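Local coordinates for D-glucosaminate-6-phosphate ammonia lyase (PDB 7LCE), which belongs to the fold type I family of pyridoxal-phosphate-dependent enzymes, related to selenocysteine synthases, and carries its cofactor covalently bound to the chain, at residues Leu186-Ala191 with Asp205-Ser210; Gly10-Ile15 with Glu326-Ala331; Ile299-Val304 with Val340-Pro345. All blocks are in the same frame, centred on the assembly; numbering follows the deposited sequence.

Overall arrangement
Interaction 1 lies in the core of the large cofactor-binding sheet, whereas interactions 2 and 3 sit together, partly buried, in the smaller lobe, built from the C-terminal part of the chain and its first residues, their centres about 33 and 30 Å from that of interaction 1. Interaction 1 pairs parallel strands with aliphatic side chains on both faces and polar groups at its ends. Interaction 2 is also parallel but joins the start of the chain to strand 327-331, beside a second subunit. Interaction 3 is antiparallel and combines an apolar face with charged side chains. Strands 327-331 and 340-343 are consecutive, and interactions 2 and 3 touch where Ala331 CB packs on Ser342 O and the Phe341 ring.

Interaction 1. Residues Leu186-Ala191 with Asp205-Ser210; sequences LIVDAA and DMVIYS
Ile187 CG2 meets the CD1 tip of Ile208 at 3.6 Å, between two parallel strands of the mixed sheet at the heart of the fold type I domain; helix 198-201 connects them in a beta-alpha-beta unit. The two branches of Ile187 receive different neighbours: CG2 faces Ile208, while CG1 and CD1 take the methyl end of Met206. Met206 lies alongside Ile187, and its chain bends at chi3 (-75°) to lay CE against Ile187 CG1 at 3.7 Å, with Ile187 CD1 a little farther from Met206 CE. On the opposite face Val188 and Val207 stand side by side, Val188 CB to Val207 CG2 at 4.1 Å, and Val207 CG1 fits beside Ala190 CB. Trp199 packs on this row. Ala190 CB also sits over one face of the Tyr209 ring, toward its rim, while Tyr209 OH is hydrogen-bonded to Asp195 O. Backbone bonds, among them Val188 N to Met206 O at 2.8 Å, join the strands and set the register. Ser210 N donates to Ala191 O, and Ser210 OG binds phosphate oxygen OP2 of the modified residue at position 213, so this strand end reaches the cofactor. At the other end, Leu186 N donates to Asp205 OD2 over 2.8 Å, on the oxygen's anti lone pair.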
loop_
_atom_site.group_PDB
_atom_site.type_symbol
_atom_site.label_atom_id
_atom_site.label_comp_id
_atom_site.label_asym_id
_atom_site.label_seq_id
_atom_site.Cartn_x
_atom_site.Cartn_y
_atom_site.Cartn_z
ATOM N N LEU A 186 1.564 -31.013 16.353
ATOM C CA LEU A 186 1.168 -31.867 15.242
ATOM C C LEU A 186 -0.278 -32.298 15.432
ATOM O O LEU A 186 -0.635 -32.847 16.478
ATOM C CB LEU A 186 2.068 -33.100 15.141
ATOM C CG LEU A 186 1.599 -34.147 14.128
ATOM C CD1 LEU A 186 1.518 -33.545 12.732
ATOM C CD2 LEU A 186 2.500 -35.366 14.138
ATOM N N ILE A 187 -1.101 -32.051 14.419
ATOM C CA ILE A 187 -2.523 -32.367 14.453
ATOM C C ILE A 187 -2.770 -33.518 13.491
ATOM O O ILE A 187 -2.306 -33.488 12.345
ATOM C CB ILE A 187 -3.376 -31.142 14.085
ATOM C CG1 ILE A 187 -3.038 -29.970 15.008
ATOM C CG2 ILE A 187 -4.859 -31.469 14.163
ATOM C CD1 ILE A 187 -3.808 -28.708 14.701
ATOM N N VAL A 188 -3.496 -34.530 13.953
ATOM C CA VAL A 188 -3.789 -35.715 13.159
ATOM C C VAL A 188 -5.297 -35.836 13.009
ATOM O O VAL A 188 -6.029 -35.837 14.004
ATOM C CB VAL A 188 -3.202 -36.989 13.791
ATOM C CG1 VAL A 188 -3.712 -38.214 13.060
ATOM C CG2 VAL A 188 -1.687 -36.944 13.752
ATOM N N ASP A 189 -5.753 -35.932 11.765
ATOM C CA ASP A 189 -7.154 -36.190 11.467
ATOM C C ASP A 189 -7.326 -37.694 11.295
ATOM O O ASP A 189 -6.930 -38.260 10.270
ATOM C CB ASP A 189 -7.583 -35.425 10.218
ATOM C CG ASP A 189 -9.002 -35.751 9.785
ATOM O OD1 ASP A 189 -9.758 -36.366 10.568
ATOM O OD2 ASP A 189 -9.367 -35.373 8.652
ATOM N N ALA A 190 -7.923 -38.339 12.295
ATOM C CA ALA A 190 -8.197 -39.768 12.238
ATOM C C ALA A 190 -9.684 -40.004 12.463
ATOM O O ALA A 190 -10.074 -40.768 13.352
ATOM C CB ALA A 190 -7.366 -40.519 13.277
ATOM N N ALA A 191 -10.516 -39.344 11.654
ATOM C CA ALA A 191 -11.952 -39.315 11.912
ATOM C C ALA A 191 -12.561 -40.710 11.845
ATOM O O ALA A 191 -13.318 -41.112 12.736
ATOM C CB ALA A 191 -12.638 -38.379 10.916
ATOM N N ASP A 205 0.410 -34.431 18.854
ATOM C CA ASP A 205 -0.036 -33.592 19.959
ATOM C C ASP A 205 -1.554 -33.596 20.109
ATOM O O ASP A 205 -2.062 -33.631 21.235
ATOM C CB ASP A 205 0.490 -32.169 19.772
ATOM C CG ASP A 205 2.004 -32.096 19.862
ATOM O OD1 ASP A 205 2.556 -32.407 20.942
ATOM O OD2 ASP A 205 2.645 -31.749 18.848
ATOM N N MET A 206 -2.294 -33.561 19.000
ATOM C CA MET A 206 -3.753 -33.588 19.037
ATOM C C MET A 206 -4.270 -34.489 17.926
ATOM O O MET A 206 -3.929 -34.292 16.756
ATOM C CB MET A 206 -4.348 -32.181 18.885
ATOM C CG MET A 206 -4.033 -31.233 20.033
ATOM S SD MET A 206 -4.614 -29.551 19.732
ATOM C CE MET A 206 -3.423 -28.947 18.535
ATOM N N VAL A 207 -5.103 -35.462 18.291
ATOM C CA VAL A 207 -5.696 -36.408 17.351
ATOM C C VAL A 207 -7.214 -36.302 17.438
ATOM O O VAL A 207 -7.774 -36.209 18.537
ATOM C CB VAL A 207 -5.227 -37.849 17.634
ATOM C CG1 VAL A 207 -5.741 -38.799 16.570
ATOM C CG2 VAL A 207 -3.709 -37.902 17.714
ATOM N N ILE A 208 -7.877 -36.311 16.283
ATOM C CA ILE A 208 -9.315 -36.084 16.185
ATOM C C ILE A 208 -9.993 -37.354 15.688
ATOM O O ILE A 208 -9.568 -37.941 14.686
ATOM C CB ILE A 208 -9.644 -34.903 15.255
ATOM C CG1 ILE A 208 -9.097 -33.593 15.825
ATOM C CG2 ILE A 208 -11.141 -34.802 15.039
ATOM C CD1 ILE A 208 -7.702 -33.260 15.365
ATOM N N TYR A 209 -11.043 -37.775 16.390
ATOM C CA TYR A 209 -11.859 -38.918 16.011
ATOM C C TYR A 209 -13.311 -38.487 15.857
ATOM O O TYR A 209 -13.726 -37.434 16.351
ATOM C CB TYR A 209 -11.768 -40.048 17.047
ATOM C CG TYR A 209 -10.410 -40.699 17.159
ATOM C CD1 TYR A 209 -9.424 -40.161 17.973
ATOM C CD2 TYR A 209 -10.123 -41.870 16.470
ATOM C CE1 TYR A 209 -8.183 -40.757 18.081
ATOM C CE2 TYR A 209 -8.887 -42.473 16.570
ATOM C CZ TYR A 209 -7.919 -41.915 17.378
ATOM O OH TYR A 209 -6.685 -42.517 17.485
ATOM N N SER A 210 -14.086 -39.317 15.165
ATOM C CA SER A 210 -15.524 -39.122 15.019
ATOM C C SER A 210 -16.251 -40.215 15.790
ATOM O O SER A 210 -16.121 -41.399 15.462
ATOM C CB SER A 210 -15.935 -39.142 13.548
ATOM O OG SER A 210 -17.347 -39.165 13.423
#

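Interaction 2. Residues Gly10-Ile15 with Glu326-Ala331; sequences GLKKVI and EIAIYA
Ile15 N donates to Ala328 O across 2.8 Å in an almost straight bond (172°), the middle rung of a two-stranded parallel sheet that ties the N-terminal segment to the C-terminal part of the chain. Tyr330 N closes the next rung onto Ile15 O at 3.0 Å. The third rung, Ala328 N to Lys13 O, is more bent, with 137° at the hydrogen. Ala328 O gathers a second, softer contact from Val14 CA, and Ile15 O likewise from Ile329 CA.

The side chains' polar ends find partners outside the strand pair. Tyr330 OH is hydrogen-bonded to Glu46 of the second subunit, which also packs on Lys12 and Ala328. Lys12 NZ makes weak hydrogen bonds to the carbonyls of Gly324 and Gly325, just before strand 327-331, while its methylene carbons pass Glu326 O.

Packing differs on the two faces. On one, Lys13 and Ile327 run side by side: Lys13 CG is anti to the backbone N (chi1 173°), which sets it beside Ile327 CD1, and that methyl lies 3.6 Å from Lys13 CB and also reaches Lys13 CD. The other branch of the same isoleucine, Ile327 CG2, meets the CD1 tip of Ile15 at 3.7 Å, while Ile15 CB lies alongside Ile329 CG1 at 4.1 Å. Ile15 and Ile329 rest on helix 352-365, so this face seats the strand pair on that helix. The opposite face carries Val14, Ala328 and Tyr330 toward Leu24 and the second subunit, whose Val45 packs on Val14. There Ile15 O lies at the edge of the Tyr330 ring, and Val14 CG1 approaches the ring obliquely, 3.8 Å from Tyr330 CD1.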
loop_
_atom_site.group_PDB
_atom_site.type_symbol
_atom_site.label_atom_id
_atom_site.label_comp_id
_atom_site.label_asym_id
_atom_site.label_seq_id
_atom_site.Cartn_x
_atom_site.Cartn_y
_atom_site.Cartn_z
ATOM N N GLY A 10 -43.361 -40.012 7.671
ATOM C CA GLY A 10 -43.587 -40.014 6.242
ATOM C C GLY A 10 -42.385 -40.362 5.392
ATOM O O GLY A 10 -42.445 -40.188 4.170
ATOM N N LEU A 11 -41.309 -40.862 5.990
ATOM C CA LEU A 11 -40.082 -41.183 5.281
ATOM C C LEU A 11 -39.955 -42.693 5.114
ATOM O O LEU A 11 -40.701 -43.478 5.704
ATOM C CB LEU A 11 -38.867 -40.614 6.025
ATOM C CG LEU A 11 -38.941 -39.113 6.325
ATOM C CD1 LEU A 11 -37.707 -38.637 7.074
ATOM C CD2 LEU A 11 -39.141 -38.307 5.054
ATOM N N LYS A 12 -38.997 -43.094 4.284
ATOM C CA LYS A 12 -38.805 -44.501 3.969
ATOM C C LYS A 12 -38.035 -45.218 5.069
ATOM O O LYS A 12 -37.145 -44.651 5.710
ATOM C CB LYS A 12 -38.046 -44.660 2.652
ATOM C CG LYS A 12 -38.666 -43.949 1.473
ATOM C CD LYS A 12 -37.749 -44.031 0.270
ATOM C CE LYS A 12 -38.372 -44.865 -0.826
ATOM N NZ LYS A 12 -37.517 -44.897 -2.045
ATOM N N LYS A 13 -38.386 -46.483 5.283
ATOM C CA LYS A 13 -37.551 -47.348 6.102
ATOM C C LYS A 13 -36.281 -47.682 5.333
ATOM O O LYS A 13 -36.341 -48.134 4.185
ATOM C CB LYS A 13 -38.306 -48.622 6.477
ATOM C CG LYS A 13 -37.461 -49.654 7.199
ATOM C CD LYS A 13 -38.281 -50.869 7.597
ATOM C CE LYS A 13 -37.399 -51.921 8.247
ATOM N NZ LYS A 13 -36.725 -51.382 9.462
ATOM N N VAL A 14 -35.129 -47.459 5.958
ATOM C CA VAL A 14 -33.835 -47.614 5.303
ATOM C C VAL A 14 -33.139 -48.846 5.863
ATOM O O VAL A 14 -33.097 -49.046 7.083
ATOM C CB VAL A 14 -32.961 -46.361 5.487
ATOM C CG1 VAL A 14 -31.612 -46.557 4.819
ATOM C CG2 VAL A 14 -33.668 -45.136 4.932
ATOM N N ILE A 15 -32.590 -49.666 4.970
ATOM C CA ILE A 15 -31.756 -50.803 5.337
ATOM C C ILE A 15 -30.358 -50.530 4.806
ATOM O O ILE A 15 -30.158 -50.435 3.588
ATOM C CB ILE A 15 -32.302 -52.125 4.778
ATOM C CG1 ILE A 15 -33.730 -52.365 5.262
ATOM C CG2 ILE A 15 -31.401 -53.284 5.184
ATOM C CD1 ILE A 15 -34.298 -53.694 4.819
ATOM N N GLU A 326 -39.882 -49.153 -1.986
ATOM C CA GLU A 326 -40.571 -48.616 -0.816
ATOM C C GLU A 326 -39.737 -48.795 0.448
ATOM O O GLU A 326 -39.795 -47.957 1.356
ATOM C CB GLU A 326 -41.946 -49.275 -0.676
ATOM C CG GLU A 326 -42.840 -48.662 0.389
ATOM C CD GLU A 326 -44.054 -49.518 0.693
ATOM O OE1 GLU A 326 -44.180 -50.609 0.095
ATOM O OE2 GLU A 326 -44.889 -49.093 1.519
ATOM N N ILE A 327 -38.967 -49.875 0.526
ATOM C CA ILE A 327 -37.939 -50.046 1.546
ATOM C C ILE A 327 -36.609 -49.727 0.875
ATOM O O ILE A 327 -36.163 -50.459 -0.015
ATOM C CB ILE A 327 -37.943 -51.462 2.136
ATOM C CG1 ILE A 327 -39.286 -51.775 2.797
ATOM C CG2 ILE A 327 -36.814 -51.614 3.143
ATOM C CD1 ILE A 327 -39.646 -50.840 3.926
ATOM N N ALA A 328 -35.978 -48.629 1.287
ATOM C CA ALA A 328 -34.724 -48.182 0.685
ATOM C C ALA A 328 -33.581 -49.068 1.169
ATOM O O ALA A 328 -33.202 -49.016 2.343
ATOM C CB ALA A 328 -34.464 -46.720 1.031
ATOM N N ILE A 329 -33.025 -49.874 0.267
ATOM C CA ILE A 329 -31.933 -50.791 0.582
ATOM C C ILE A 329 -30.666 -50.284 -0.096
ATOM O O ILE A 329 -30.592 -50.229 -1.331
ATOM C CB ILE A 329 -32.252 -52.229 0.151
ATOM C CG1 ILE A 329 -33.466 -52.762 0.916
ATOM C CG2 ILE A 329 -31.045 -53.127 0.362
ATOM C CD1 ILE A 329 -34.115 -53.957 0.264
ATOM N N TYR A 330 -29.673 -49.916 0.711
ATOM C CA TYR A 330 -28.413 -49.362 0.223
ATOM C C TYR A 330 -27.330 -50.431 0.331
ATOM O O TYR A 330 -26.915 -50.797 1.436
ATOM C CB TYR A 330 -28.033 -48.110 1.012
ATOM C CG TYR A 330 -28.895 -46.905 0.704
ATOM C CD1 TYR A 330 -30.121 -46.725 1.331
ATOM C CD2 TYR A 330 -28.481 -45.947 -0.211
ATOM C CE1 TYR A 330 -30.912 -45.626 1.051
ATOM C CE2 TYR A 330 -29.265 -44.843 -0.497
ATOM C CZ TYR A 330 -30.479 -44.687 0.136
ATOM O OH TYR A 330 -31.264 -43.588 -0.145
ATOM N N ALA A 331 -26.875 -50.929 -0.814
ATOM C CA ALA A 331 -25.793 -51.901 -0.876
ATOM C C ALA A 331 -24.495 -51.239 -1.331
ATOM O O ALA A 331 -24.467 -50.076 -1.737
ATOM C CB ALA A 331 -26.162 -53.049 -1.818
#

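Interaction 3. Residues Ile299-Val304 with Val340-Pro345; sequences IWRIRV and VFSLDP
Val304 and Phe341 form a hydrogen-bonded antiparallel pair, Val304 N giving to Phe341 O at 2.8 Å and Phe341 N returning to Val304 O at 2.9 Å. They belong to the three-stranded antiparallel sheet of the C-terminal part of the chain, in which strand 300-306 is central and strand 340-343 flanks it. A second such pair, Ile302 with Leu343, has longer bonds: Ile302 N reaches Leu343 O at 3.3 Å, and in the return bond Leu343 N sits well above the carbonyl plane of Ile302. Between them Arg303 and Ser342 form a non-hydrogen-bonded pair. Beyond the strand Pro345 CD and CG lie beside the carbonyl oxygen of Trp300.

The apolar contacts lie on the face of Ile302, Val304, Phe341 and Leu343. A chi1 of 69° puts Phe341 CG between the backbone N and the carbonyl carbon, and the ring lies alongside Val304. Val304 CB sits over one ring face in a CH-pi contact, 3.9 Å from the Phe341 centroid, with Val304 CG1 against the ring tip CZ. Val304 CG2 meets Leu343 CD1 at 3.6 Å. Helix 270-282 packs on Ile302 and Val304, helix 352-365 on Phe341 and Leu343.

The charged contact lies beyond the paired residues, at the Asp344 end. Arg301 NE points at Asp344 OD2 over 3.5 Å, a weak hydrogen-bonded salt bridge that meets the guanidinium at its edge, the two planes 79° apart. Arg301 NH1 has its stronger salt bridge to Asp293, and Asp344 OD2 its own to Arg346. Both ions are thus shared: backbone bonds and apolar packing probably carry most of this strand pairing, while the weak bridge links it to a wider ionic network.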
loop_
_atom_site.group_PDB
_atom_site.type_symbol
_atom_site.label_atom_id
_atom_site.label_comp_id
_atom_site.label_asym_id
_atom_site.label_seq_id
_atom_site.Cartn_x
_atom_site.Cartn_y
_atom_site.Cartn_z
ATOM N N ILE A 299 -13.877 -59.257 8.682
ATOM C CA ILE A 299 -15.023 -58.618 8.040
ATOM C C ILE A 299 -15.442 -59.466 6.849
ATOM O O ILE A 299 -14.692 -59.606 5.874
ATOM C CB ILE A 299 -14.709 -57.182 7.599
ATOM C CG1 ILE A 299 -14.000 -56.420 8.718
ATOM C CG2 ILE A 299 -15.977 -56.464 7.162
ATOM C CD1 ILE A 299 -13.407 -55.112 8.272
ATOM N N TRP A 300 -16.635 -60.050 6.945
ATOM C CA TRP A 300 -17.214 -60.901 5.916
ATOM C C TRP A 300 -18.378 -60.171 5.257
ATOM O O TRP A 300 -19.151 -59.483 5.932
ATOM C CB TRP A 300 -17.694 -62.218 6.526
ATOM C CG TRP A 300 -16.618 -62.924 7.290
ATOM C CD1 TRP A 300 -16.325 -62.775 8.615
ATOM C CD2 TRP A 300 -15.689 -63.887 6.781
ATOM N NE1 TRP A 300 -15.269 -63.581 8.962
ATOM C CE2 TRP A 300 -14.861 -64.277 7.855
ATOM C CE3 TRP A 300 -15.474 -64.457 5.523
ATOM C CZ2 TRP A 300 -13.839 -65.211 7.708
ATOM C CZ3 TRP A 300 -14.459 -65.386 5.380
ATOM C CH2 TRP A 300 -13.654 -65.753 6.465
ATOM N N ARG A 301 -18.499 -60.315 3.938
ATOM C CA ARG A 301 -19.540 -59.637 3.179
ATOM C C ARG A 301 -20.158 -60.606 2.183
ATOM O O ARG A 301 -19.523 -61.578 1.768
ATOM C CB ARG A 301 -18.992 -58.415 2.426
ATOM C CG ARG A 301 -18.414 -57.324 3.313
ATOM C CD ARG A 301 -17.850 -56.178 2.483
ATOM N NE ARG A 301 -17.311 -55.107 3.316
ATOM C CZ ARG A 301 -16.028 -54.967 3.623
ATOM N NH1 ARG A 301 -15.116 -55.822 3.191
ATOM N NH2 ARG A 301 -15.651 -53.941 4.380
ATOM N N ILE A 302 -21.404 -60.328 1.801
ATOM C CA ILE A 302 -22.149 -61.164 0.863
ATOM C C ILE A 302 -22.041 -60.513 -0.509
ATOM O O ILE A 302 -22.740 -59.542 -0.813
ATOM C CB ILE A 302 -23.611 -61.353 1.281
ATOM C CG1 ILE A 302 -23.709 -61.992 2.666
ATOM C CG2 ILE A 302 -24.354 -62.198 0.254
ATOM C CD1 ILE A 302 -25.107 -61.951 3.243
ATOM N N ARG A 303 -21.158 -61.055 -1.340
ATOM C CA ARG A 303 -20.996 -60.580 -2.704
ATOM C C ARG A 303 -22.086 -61.183 -3.581
ATOM O O ARG A 303 -22.236 -62.407 -3.646
ATOM C CB ARG A 303 -19.610 -60.952 -3.225
ATOM C CG ARG A 303 -19.335 -60.534 -4.651
ATOM C CD ARG A 303 -17.912 -60.889 -5.043
ATOM N NE ARG A 303 -17.669 -62.325 -4.982
ATOM C CZ ARG A 303 -16.469 -62.883 -5.045
ATOM N NH1 ARG A 303 -15.374 -62.151 -5.176
ATOM N NH2 ARG A 303 -16.364 -64.206 -4.982
ATOM N N VAL A 304 -22.839 -60.324 -4.263
ATOM C CA VAL A 304 -23.963 -60.742 -5.095
ATOM C C VAL A 304 -23.619 -60.406 -6.537
ATOM O O VAL A 304 -23.385 -59.238 -6.873
ATOM C CB VAL A 304 -25.273 -60.059 -4.674
ATOM C CG1 VAL A 304 -26.432 -60.585 -5.504
ATOM C CG2 VAL A 304 -25.532 -60.277 -3.194
ATOM N N VAL A 340 -21.329 -56.737 -10.063
ATOM C CA VAL A 340 -21.456 -57.268 -8.711
ATOM C C VAL A 340 -21.786 -56.123 -7.763
ATOM O O VAL A 340 -21.262 -55.013 -7.904
ATOM C CB VAL A 340 -20.180 -58.009 -8.250
ATOM C CG1 VAL A 340 -19.944 -59.249 -9.101
ATOM C CG2 VAL A 340 -18.972 -57.095 -8.305
ATOM N N PHE A 341 -22.678 -56.389 -6.814
ATOM C CA PHE A 341 -22.902 -55.508 -5.677
ATOM C C PHE A 341 -22.804 -56.326 -4.399
ATOM O O PHE A 341 -23.086 -57.527 -4.388
ATOM C CB PHE A 341 -24.257 -54.769 -5.765
ATOM C CG PHE A 341 -25.459 -55.657 -5.595
ATOM C CD1 PHE A 341 -25.987 -55.907 -4.338
ATOM C CD2 PHE A 341 -26.078 -56.218 -6.699
ATOM C CE1 PHE A 341 -27.097 -56.718 -4.187
ATOM C CE2 PHE A 341 -27.189 -57.028 -6.553
ATOM C CZ PHE A 341 -27.699 -57.277 -5.295
ATOM N N SER A 342 -22.373 -55.676 -3.323
ATOM C CA SER A 342 -22.118 -56.363 -2.069
ATOM C C SER A 342 -22.948 -55.762 -0.942
ATOM O O SER A 342 -23.390 -54.611 -1.004
ATOM C CB SER A 342 -20.629 -56.295 -1.707
ATOM O OG SER A 342 -20.377 -56.941 -0.472
ATOM N N LEU A 343 -23.149 -56.567 0.098
ATOM C CA LEU A 343 -23.923 -56.187 1.273
ATOM C C LEU A 343 -23.034 -56.327 2.499
ATOM O O LEU A 343 -22.544 -57.424 2.791
ATOM C CB LEU A 343 -25.185 -57.042 1.434
ATOM C CG LEU A 343 -26.334 -57.065 0.419
ATOM C CD1 LEU A 343 -25.904 -57.453 -0.978
ATOM C CD2 LEU A 343 -27.405 -58.025 0.913
ATOM N N ASP A 344 -22.839 -55.225 3.219
ATOM C CA ASP A 344 -22.029 -55.232 4.428
ATOM C C ASP A 344 -22.954 -55.496 5.609
ATOM O O ASP A 344 -23.789 -54.636 5.929
ATOM C CB ASP A 344 -21.302 -53.906 4.596
ATOM C CG ASP A 344 -20.167 -53.981 5.597
ATOM O OD1 ASP A 344 -20.213 -54.848 6.493
ATOM O OD2 ASP A 344 -19.226 -53.166 5.486
ATOM N N PRO A 345 -22.849 -56.645 6.280
ATOM C CA PRO A 345 -23.826 -56.986 7.325
ATOM C C PRO A 345 -23.656 -56.206 8.616
ATOM O O PRO A 345 -24.508 -56.332 9.506
ATOM C CB PRO A 345 -23.577 -58.480 7.553
ATOM C CG PRO A 345 -22.120 -58.641 7.247
ATOM C CD PRO A 345 -21.833 -57.698 6.107
#